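Local coordinates for protein GH59 galactosidase (Clostridium cellulolyticum, PDB 2V4V) that binds plant cell-wall polysaccharide through this family 6 carbohydrate-binding module, one part of a larger multidomain glycoside hydrolase, at residues G64-S73 against V102-K113. Sequence-based numbering, arbitrary orientation.
Sequences GNIEIRLDSS and VTGKHDVYLVFK
Glu67 OE1 takes a salt bridge from Lys113 NZ at 2.8 Å across the strand pair, and from its own strand Arg69 grips the same oxygen side-on through NE (3.0 Å) and NH2. The arginine nitrogens meet OE1 from one side of the carboxylate plane and the lysine from the other, while OE1 lies in the guanidinium plane. Bends at chi2 (-75°) and chi4 (53°) curl the lysine back over the neighbouring strand. On the same face, the backbone of Ser72 and Ser73 folds over one side of the Tyr109 ring, Ser72 C standing 3.5 Å above its centre; at the ring edge a water accepts from Tyr109 OH and donates to Asp71 O and Asp107 OD2, while Asp107 OD1 accepts from Asn43 N of strand 38-48. The other face is apolar: Ile66 CG2 packs on Leu110 CB (3.8 Å), and Ile68 lies alongside Leu110, all three continuing onto strand 52-59 of the facing sheet of the beta-sandwich.

Paired amides fix this register: Asn65-Lys113, Glu67-Val111 and Arg69-Tyr109 are antiparallel hydrogen-bonded pairs, with Arg69 N to Tyr109 O at 2.9 Å and 174°. Where the pairing ends, Asp71 OD1 accepts from Asp107 N (2.8 Å), replacing a backbone carbonyl. Gly75 O secures Arg69 NH1 from beyond the turn. With three donors converging on one oxygen, Glu67 probably stays ionised and offsets the like charges of Arg69 and Lys113.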
# COMPACT_ATOMS: atom_id res chain seq x y z
N GLY A 64 -0.19 -11.31 1.43
CA GLY A 64 0.97 -10.94 2.25
C GLY A 64 0.53 -9.77 3.11
O GLY A 64 -0.66 -9.64 3.39
N ASN A 65 1.48 -8.93 3.52
CA ASN A 65 1.17 -7.77 4.38
C ASN A 65 1.75 -6.51 3.75
O ASN A 65 2.79 -6.56 3.10
CB ASN A 65 1.84 -7.88 5.77
CG ASN A 65 1.14 -8.89 6.69
OD1 ASN A 65 -0.05 -9.21 6.52
ND2 ASN A 65 1.90 -9.38 7.70
N ILE A 66 1.03 -5.39 3.95
CA ILE A 66 1.55 -4.06 3.60
C ILE A 66 1.92 -3.40 4.91
O ILE A 66 1.05 -3.07 5.70
CB ILE A 66 0.51 -3.17 2.88
CG1 ILE A 66 -0.05 -3.88 1.63
CG2 ILE A 66 1.12 -1.79 2.57
CD1 ILE A 66 -1.19 -3.13 0.95
N GLU A 67 3.21 -3.29 5.17
CA GLU A 67 3.66 -2.57 6.35
C GLU A 67 3.67 -1.10 6.03
O GLU A 67 4.25 -0.67 5.01
CB GLU A 67 5.06 -3.03 6.77
CG GLU A 67 5.03 -4.42 7.42
CD GLU A 67 6.40 -4.91 7.93
OE1 GLU A 67 7.40 -4.28 7.60
OE2 GLU A 67 6.42 -5.95 8.63
N ILE A 68 3.04 -0.30 6.89
CA ILE A 68 2.96 1.12 6.62
C ILE A 68 3.97 1.80 7.55
O ILE A 68 3.74 1.85 8.76
CB ILE A 68 1.56 1.68 6.96
CG1 ILE A 68 0.48 0.94 6.17
CG2 ILE A 68 1.46 3.17 6.64
CD1 ILE A 68 -0.89 0.96 6.86
N ARG A 69 5.06 2.34 6.95
CA ARG A 69 6.16 2.87 7.73
C ARG A 69 6.38 4.35 7.38
O ARG A 69 6.10 4.78 6.26
CB ARG A 69 7.44 2.07 7.44
CG ARG A 69 7.38 0.66 8.08
CD ARG A 69 8.61 -0.18 7.78
NE ARG A 69 8.46 -1.52 8.34
CZ ARG A 69 8.67 -1.83 9.63
NH1 ARG A 69 9.06 -0.90 10.53
NH2 ARG A 69 8.49 -3.11 10.02
N LEU A 70 6.83 5.14 8.37
CA LEU A 70 6.99 6.56 8.12
C LEU A 70 8.45 6.93 7.95
O LEU A 70 9.31 6.58 8.75
CB LEU A 70 6.40 7.37 9.28
CG LEU A 70 4.90 7.22 9.51
CD1 LEU A 70 4.44 8.08 10.72
CD2 LEU A 70 4.09 7.54 8.25
N ASP A 71 8.68 7.70 6.89
CA ASP A 71 9.92 8.43 6.65
C ASP A 71 11.16 7.63 6.22
O ASP A 71 12.08 8.19 5.76
CB ASP A 71 10.17 9.44 7.78
CG ASP A 71 9.02 10.46 7.91
OD1 ASP A 71 8.59 10.98 6.90
OD2 ASP A 71 8.66 10.69 9.05
N SER A 72 11.13 6.33 6.39
CA SER A 72 12.13 5.46 5.76
C SER A 72 11.57 4.05 5.63
O SER A 72 10.57 3.70 6.29
CB SER A 72 13.41 5.44 6.60
OG SER A 72 13.16 4.93 7.90
N SER A 73 12.21 3.24 4.78
CA SER A 73 11.68 1.91 4.48
C SER A 73 11.75 0.97 5.68
O SER A 73 11.10 -0.10 5.68
CB SER A 73 12.38 1.29 3.26
OG SER A 73 13.74 1.04 3.52
N VAL A 102 -1.03 9.31 14.49
CA VAL A 102 0.10 10.08 14.04
C VAL A 102 -0.34 11.48 13.63
O VAL A 102 -1.53 11.73 13.40
CB VAL A 102 0.90 9.33 12.95
CG1 VAL A 102 0.34 9.61 11.61
CG2 VAL A 102 2.36 9.76 13.01
N THR A 103 0.62 12.39 13.58
CA THR A 103 0.34 13.78 13.23
C THR A 103 1.22 14.19 12.05
O THR A 103 2.19 13.51 11.72
CB THR A 103 0.60 14.72 14.41
OG1 THR A 103 1.87 14.41 15.01
CG2 THR A 103 -0.50 14.59 15.45
N GLY A 104 0.87 15.31 11.43
CA GLY A 104 1.81 16.04 10.60
C GLY A 104 2.10 15.36 9.28
O GLY A 104 1.41 14.44 8.86
N LYS A 105 3.17 15.85 8.64
CA LYS A 105 3.53 15.45 7.28
C LYS A 105 4.65 14.42 7.35
O LYS A 105 5.62 14.58 8.09
CB LYS A 105 4.02 16.70 6.54
CG LYS A 105 2.93 17.70 6.17
CD LYS A 105 2.60 18.61 7.37
CE LYS A 105 1.87 19.90 6.99
NZ LYS A 105 1.16 20.44 8.22
N HIS A 106 4.49 13.32 6.60
CA HIS A 106 5.49 12.27 6.56
C HIS A 106 5.56 11.65 5.19
O HIS A 106 4.57 11.67 4.46
CB HIS A 106 5.09 11.20 7.56
CG HIS A 106 5.23 11.67 8.98
ND1 HIS A 106 4.18 12.15 9.74
CD2 HIS A 106 6.33 11.77 9.75
CE1 HIS A 106 4.64 12.51 10.93
NE2 HIS A 106 5.94 12.30 10.96
N ASP A 107 6.73 11.11 4.84
CA ASP A 107 6.78 10.29 3.62
C ASP A 107 6.30 8.89 4.00
O ASP A 107 6.76 8.31 4.99
CB ASP A 107 8.17 10.19 3.03
CG ASP A 107 8.79 11.56 2.71
OD1 ASP A 107 8.05 12.52 2.41
OD2 ASP A 107 10.03 11.63 2.74
N VAL A 108 5.38 8.34 3.19
CA VAL A 108 4.78 7.08 3.57
C VAL A 108 5.43 5.97 2.74
O VAL A 108 5.37 6.03 1.50
CB VAL A 108 3.25 7.09 3.35
CG1 VAL A 108 2.70 5.69 3.44
CG2 VAL A 108 2.56 7.97 4.40
N TYR A 109 6.01 4.97 3.43
CA TYR A 109 6.56 3.78 2.76
C TYR A 109 5.60 2.65 2.94
O TYR A 109 5.30 2.28 4.08
CB TYR A 109 7.91 3.38 3.39
CG TYR A 109 9.00 4.35 3.02
CD1 TYR A 109 10.06 3.97 2.17
CD2 TYR A 109 9.00 5.67 3.53
CE1 TYR A 109 11.09 4.87 1.83
CE2 TYR A 109 10.01 6.57 3.20
CZ TYR A 109 11.04 6.17 2.34
OH TYR A 109 12.04 7.09 2.04
N LEU A 110 5.13 2.10 1.81
CA LEU A 110 4.37 0.86 1.86
C LEU A 110 5.35 -0.28 1.53
O LEU A 110 5.84 -0.37 0.41
CB LEU A 110 3.19 0.90 0.90
CG LEU A 110 2.22 2.07 1.06
CD1 LEU A 110 1.09 1.87 0.08
CD2 LEU A 110 1.68 2.12 2.52
N VAL A 111 5.66 -1.10 2.54
CA VAL A 111 6.71 -2.10 2.47
C VAL A 111 6.03 -3.46 2.43
O VAL A 111 5.20 -3.79 3.29
CB VAL A 111 7.70 -2.01 3.65
CG1 VAL A 111 8.81 -3.06 3.49
CG2 VAL A 111 8.30 -0.59 3.74
N PHE A 112 6.30 -4.23 1.38
CA PHE A 112 5.48 -5.42 1.10
C PHE A 112 6.19 -6.64 1.64
O PHE A 112 7.34 -6.91 1.27
CB PHE A 112 5.26 -5.52 -0.42
CG PHE A 112 4.74 -4.23 -1.03
CD1 PHE A 112 3.61 -3.60 -0.48
CD2 PHE A 112 5.39 -3.64 -2.10
CE1 PHE A 112 3.13 -2.38 -1.01
CE2 PHE A 112 4.92 -2.44 -2.68
CZ PHE A 112 3.78 -1.81 -2.13
N LYS A 113 5.50 -7.38 2.51
CA LYS A 113 6.16 -8.51 3.16
C LYS A 113 5.31 -9.77 3.04
O LYS A 113 4.08 -9.71 3.08
CB LYS A 113 6.39 -8.19 4.65
CG LYS A 113 7.29 -6.98 4.88
CD LYS A 113 8.75 -7.29 4.62
CE LYS A 113 9.71 -6.20 5.19
NZ LYS A 113 9.56 -5.83 6.66
O HOH W 1 11.80 9.56 3.10
O HOH W 2 11.30 -2.79 6.59